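Local atomic coordinates of ORF14 (Streptomyces clavuligerus, PDB entry 2WPX), a protein that binds acetyl-CoA as a tandem GNAT-fold protein of the clavulanic acid biosynthesis pathway and is probably an acyltransferase. Residues E7-T20 with D60-G72. Numbering follows the deposited sequence.
Sequences ELEFVPLAANDDET and DDWVVRSGGRVVG
Glu9 and Arg65 meet twice, by backbone and by side chain. Their main chains form an antiparallel hydrogen-bonded pair: Glu9 N gives to Arg65 O at 3.0 Å, and Arg65 N returns a bond to Glu9 O. Beyond the backbone pair, Arg65 grips the carboxylate side-on, NH2 (2.8 Å) and NE both converging on Glu9 OE2 from one face of the carboxylate. That oxygen lies near the guanidinium plane, yet carboxylate and guanidinium planes stand 47° apart; the bent N-H angles reflect the fork on one oxygen. Val11 CG1 covers one guanidinium face toward its rim. Val11 and Val63 repeat the reciprocal backbone pairing, and Val63 CG2 touches both Val11 CG1 and Thr20 CG2, the latter at 3.5 Å.

Phe10 and Val64 share the other face. Val64 CG2, placed anti to its own backbone N, sits over the centre of the Phe10 ring, 12° off the normal, and also packs on Leu8 CB. At the ladder's end the side chains of Pro12 and Trp62 diverge, yet Pro12 CG still reaches over the indole's six-membered ring, 4.0 Å from its centroid, a CH-pi contact. His108 stacks on Phe10 and meets Trp62 edge-to-face.

Beyond Leu13 N, which bonds Asp61 O from above the carbonyl plane, the chain turns into helix 18-33. Asp17, its N-cap, takes Thr20 N at OD2 and Thr20 OG1 at OD1, which probably helps to hold the threonine methyl against Val63.

Solvent probably weakens the salt bridge at exposed Glu9, leaving backbone bonds and apolar contacts to join strand 9-12, outermost in the N-terminal GNAT domain, to strand 57-66; Leu8 and Phe10 also pack on helix 101-115, which carries the acetyl-CoA-binding Gly102 and Arg103.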
loop_
_atom_site.group_PDB
_atom_site.type_symbol
_atom_site.label_atom_id
_atom_site.label_comp_id
_atom_site.label_asym_id
_atom_site.label_seq_id
_atom_site.Cartn_x
_atom_site.Cartn_y
_atom_site.Cartn_z
ATOM N N GLU A 7 21.921 10.488 23.922
ATOM C CA GLU A 7 20.775 11.395 23.909
ATOM C C GLU A 7 20.027 11.405 22.575
ATOM O O GLU A 7 20.548 11.819 21.533
ATOM C CB GLU A 7 21.246 12.797 24.233
ATOM C CG GLU A 7 21.292 13.085 25.708
ATOM C CD GLU A 7 19.982 13.685 26.190
ATOM O OE1 GLU A 7 19.719 14.872 25.868
ATOM O OE2 GLU A 7 19.210 12.969 26.880
ATOM N N LEU A 8 18.784 10.983 22.585
ATOM C CA LEU A 8 18.023 11.042 21.337
ATOM C C LEU A 8 17.121 12.250 21.347
ATOM O O LEU A 8 16.415 12.474 22.311
ATOM C CB LEU A 8 17.187 9.784 21.143
ATOM C CG LEU A 8 18.005 8.496 21.012
ATOM C CD1 LEU A 8 17.152 7.247 21.341
ATOM C CD2 LEU A 8 18.677 8.395 19.639
ATOM N N GLU A 9 17.156 13.021 20.273
ATOM C CA GLU A 9 16.280 14.157 20.100
ATOM C C GLU A 9 15.109 13.798 19.137
ATOM O O GLU A 9 15.335 13.338 18.016
ATOM C CB GLU A 9 17.106 15.282 19.519
ATOM C CG GLU A 9 16.589 16.655 19.781
ATOM C CD GLU A 9 17.103 17.598 18.725
ATOM O OE1 GLU A 9 16.711 18.786 18.742
ATOM O OE2 GLU A 9 17.889 17.125 17.853
ATOM N N PHE A 10 13.869 13.967 19.605
ATOM C CA PHE A 10 12.658 13.843 18.771
ATOM C C PHE A 10 12.217 15.207 18.254
ATOM O O PHE A 10 11.930 16.097 19.020
ATOM C CB PHE A 10 11.508 13.188 19.541
ATOM C CG PHE A 10 11.799 11.781 19.942
ATOM C CD1 PHE A 10 11.456 10.728 19.103
ATOM C CD2 PHE A 10 12.455 11.508 21.139
ATOM C CE1 PHE A 10 11.737 9.410 19.455
ATOM C CE2 PHE A 10 12.743 10.182 21.517
ATOM C CZ PHE A 10 12.391 9.126 20.661
ATOM N N VAL A 11 12.195 15.356 16.944
ATOM C CA VAL A 11 11.822 16.601 16.297
ATOM C C VAL A 11 10.728 16.238 15.267
ATOM O O VAL A 11 10.832 15.227 14.595
ATOM C CB VAL A 11 13.080 17.208 15.591
ATOM C CG1 VAL A 11 13.978 16.118 15.217
ATOM C CG2 VAL A 11 12.724 18.012 14.323
ATOM N N PRO A 12 9.652 17.022 15.197
ATOM C CA PRO A 12 8.662 16.727 14.175
ATOM C C PRO A 12 9.283 16.784 12.767
ATOM O O PRO A 12 10.187 17.562 12.493
ATOM C CB PRO A 12 7.612 17.836 14.357
ATOM C CG PRO A 12 7.719 18.226 15.767
ATOM C CD PRO A 12 9.188 18.045 16.149
ATOM N N LEU A 13 8.759 15.947 11.886
ATOM C CA LEU A 13 9.092 15.943 10.487
ATOM C C LEU A 13 8.038 16.775 9.694
ATOM O O LEU A 13 6.910 16.369 9.508
ATOM C CB LEU A 13 9.144 14.480 10.049
ATOM C CG LEU A 13 9.344 14.126 8.578
ATOM C CD1 LEU A 13 10.494 14.981 7.996
ATOM C CD2 LEU A 13 9.616 12.636 8.495
ATOM N N ALA A 14 8.435 17.952 9.237
ATOM C CA ALA A 14 7.574 18.899 8.554
ATOM C C ALA A 14 8.162 19.118 7.165
ATOM O O ALA A 14 9.383 19.170 7.001
ATOM C CB ALA A 14 7.535 20.242 9.343
ATOM N N ALA A 15 7.300 19.251 6.160
ATOM C CA ALA A 15 7.758 19.248 4.781
ATOM C C ALA A 15 8.478 20.515 4.356
ATOM O O ALA A 15 9.165 20.513 3.352
ATOM C CB ALA A 15 6.609 18.964 3.859
ATOM N N ASN A 16 8.300 21.598 5.091
ATOM C CA ASN A 16 8.999 22.861 4.821
ATOM C C ASN A 16 10.436 22.871 5.376
ATOM O O ASN A 16 11.217 23.787 5.091
ATOM C CB ASN A 16 8.225 24.007 5.452
ATOM C CG ASN A 16 7.631 23.611 6.801
ATOM O OD1 ASN A 16 7.325 22.428 7.018
ATOM N ND2 ASN A 16 7.455 24.576 7.702
ATOM N N ASP A 17 10.776 21.857 6.166
ATOM C CA ASP A 17 12.087 21.782 6.755
ATOM C C ASP A 17 12.996 20.998 5.800
ATOM O O ASP A 17 13.175 19.815 5.967
ATOM C CB ASP A 17 11.978 21.112 8.130
ATOM C CG ASP A 17 13.314 21.031 8.862
ATOM O OD1 ASP A 17 13.290 20.834 10.099
ATOM O OD2 ASP A 17 14.388 21.147 8.213
ATOM N N ASP A 18 13.564 21.663 4.802
ATOM C CA ASP A 18 14.297 20.966 3.753
ATOM C C ASP A 18 15.452 20.110 4.271
ATOM O O ASP A 18 15.655 18.993 3.813
ATOM C CB ASP A 18 14.789 21.917 2.673
ATOM C CG ASP A 18 13.656 22.539 1.853
ATOM O OD1 ASP A 18 13.892 22.844 0.666
ATOM O OD2 ASP A 18 12.538 22.761 2.358
ATOM N N GLU A 19 16.188 20.625 5.240
ATOM C CA GLU A 19 17.321 19.903 5.807
ATOM C C GLU A 19 16.902 18.594 6.428
ATOM O O GLU A 19 17.478 17.559 6.064
ATOM C CB GLU A 19 18.120 20.745 6.816
ATOM C CG GLU A 19 19.250 19.945 7.504
ATOM C CD GLU A 19 20.479 19.744 6.589
ATOM O OE1 GLU A 19 20.676 18.584 6.123
ATOM O OE2 GLU A 19 21.258 20.739 6.354
ATOM N N THR A 20 15.912 18.636 7.337
ATOM C CA THR A 20 15.335 17.422 7.944
ATOM C C THR A 20 14.637 16.506 6.913
ATOM O O THR A 20 14.821 15.293 6.959
ATOM C CB THR A 20 14.368 17.707 9.160
ATOM O OG1 THR A 20 14.989 18.612 10.056
ATOM C CG2 THR A 20 14.104 16.447 9.971
ATOM N N ASP A 60 1.022 12.278 12.081
ATOM C CA ASP A 60 1.825 12.799 13.161
ATOM C C ASP A 60 3.254 12.216 12.869
ATOM O O ASP A 60 3.570 11.051 13.228
ATOM C CB ASP A 60 1.239 12.317 14.500
ATOM C CG ASP A 60 1.755 13.106 15.693
ATOM O OD1 ASP A 60 2.877 13.621 15.610
ATOM O OD2 ASP A 60 1.049 13.216 16.725
ATOM N N ASP A 61 4.078 12.982 12.164
ATOM C CA ASP A 61 5.369 12.465 11.629
ATOM C C ASP A 61 6.573 12.960 12.420
ATOM O O ASP A 61 6.692 14.143 12.726
ATOM C CB ASP A 61 5.525 12.877 10.168
ATOM C CG ASP A 61 4.448 12.298 9.311
ATOM O OD1 ASP A 61 3.995 11.198 9.694
ATOM O OD2 ASP A 61 4.042 12.917 8.294
ATOM N N TRP A 62 7.469 12.056 12.768
ATOM C CA TRP A 62 8.635 12.442 13.537
ATOM C C TRP A 62 9.931 11.847 12.997
ATOM O O TRP A 62 9.944 10.775 12.372
ATOM C CB TRP A 62 8.439 11.934 14.937
ATOM C CG TRP A 62 7.326 12.628 15.637
ATOM C CD1 TRP A 62 5.974 12.403 15.506
ATOM C CD2 TRP A 62 7.476 13.661 16.585
ATOM N NE1 TRP A 62 5.271 13.243 16.346
ATOM C CE2 TRP A 62 6.168 14.037 17.014
ATOM C CE3 TRP A 62 8.594 14.299 17.149
ATOM C CZ2 TRP A 62 5.952 15.042 17.957
ATOM C CZ3 TRP A 62 8.382 15.281 18.100
ATOM C CH2 TRP A 62 7.066 15.653 18.487
ATOM N N VAL A 63 11.034 12.540 13.247
ATOM C CA VAL A 63 12.334 11.908 13.160
ATOM C C VAL A 63 13.034 11.874 14.500
ATOM O O VAL A 63 12.672 12.599 15.446
ATOM C CB VAL A 63 13.256 12.559 12.082
ATOM C CG1 VAL A 63 12.708 12.322 10.694
ATOM C CG2 VAL A 63 13.488 14.034 12.382
ATOM N N VAL A 64 14.066 11.038 14.591
ATOM C CA VAL A 64 14.886 11.054 15.803
ATOM C C VAL A 64 16.347 11.361 15.428
ATOM O O VAL A 64 16.868 10.844 14.438
ATOM C CB VAL A 64 14.705 9.807 16.689
ATOM C CG1 VAL A 64 15.270 8.555 16.031
ATOM C CG2 VAL A 64 15.336 10.068 18.065
ATOM N N ARG A 65 16.966 12.257 16.181
ATOM C CA ARG A 65 18.319 12.664 15.885
ATOM C C ARG A 65 19.324 12.254 16.954
ATOM O O ARG A 65 19.029 12.164 18.161
ATOM C CB ARG A 65 18.375 14.175 15.653
ATOM C CG ARG A 65 17.542 14.593 14.440
ATOM C CD ARG A 65 17.975 15.932 13.913
ATOM N NE ARG A 65 17.877 16.928 14.976
ATOM C CZ ARG A 65 17.433 18.164 14.798
ATOM N NH1 ARG A 65 17.014 18.593 13.597
ATOM N NH2 ARG A 65 17.367 18.962 15.840
ATOM N N SER A 66 20.521 11.942 16.485
ATOM C CA SER A 66 21.589 11.610 17.401
ATOM C C SER A 66 22.806 12.381 16.932
ATOM O O SER A 66 23.261 12.210 15.796
ATOM C CB SER A 66 21.852 10.088 17.427
ATOM O OG SER A 66 22.939 9.760 18.273
ATOM N N GLY A 67 23.334 13.218 17.817
ATOM C CA GLY A 67 24.434 14.092 17.458
ATOM C C GLY A 67 24.040 14.968 16.279
ATOM O O GLY A 67 24.832 15.185 15.363
ATOM N N GLY A 68 22.806 15.462 16.297
ATOM C CA GLY A 68 22.372 16.351 15.243
ATOM C C GLY A 68 22.016 15.711 13.915
ATOM O O GLY A 68 21.601 16.426 12.995
ATOM N N ARG A 69 22.147 14.388 13.778
ATOM C CA ARG A 69 21.666 13.755 12.527
ATOM C C ARG A 69 20.539 12.769 12.754
ATOM O O ARG A 69 20.429 12.130 13.807
ATOM C CB ARG A 69 22.777 13.075 11.703
ATOM C CG ARG A 69 23.917 12.493 12.526
ATOM C CD ARG A 69 23.830 10.993 12.823
ATOM N NE ARG A 69 24.037 10.162 11.645
ATOM C CZ ARG A 69 24.569 8.927 11.606
ATOM N NH1 ARG A 69 25.068 8.284 12.662
ATOM N NH2 ARG A 69 24.603 8.351 10.417
ATOM N N VAL A 70 19.692 12.680 11.742
ATOM C CA VAL A 70 18.542 11.783 11.775
ATOM C C VAL A 70 19.061 10.363 11.804
ATOM O O VAL A 70 19.876 9.978 10.956
ATOM C CB VAL A 70 17.684 11.981 10.544
ATOM C CG1 VAL A 70 16.586 10.964 10.496
ATOM C CG2 VAL A 70 17.103 13.366 10.566
ATOM N N VAL A 71 18.598 9.582 12.766
ATOM C CA VAL A 71 18.976 8.209 12.780
ATOM C C VAL A 71 17.756 7.322 12.821
ATOM O O VAL A 71 17.881 6.087 12.924
ATOM C CB VAL A 71 19.944 7.902 13.960
ATOM C CG1 VAL A 71 21.299 8.557 13.680
ATOM C CG2 VAL A 71 19.366 8.385 15.269
ATOM N N GLY A 72 16.567 7.915 12.714
ATOM C CA GLY A 72 15.342 7.103 12.629
ATOM C C GLY A 72 14.123 7.972 12.442
ATOM O O GLY A 72 14.203 9.196 12.484
HETATM O O HOH W 1 22.538 10.003 20.767
HETATM O O HOH W 2 22.856 13.823 20.546
HETATM O O HOH W 3 20.854 15.401 17.880
#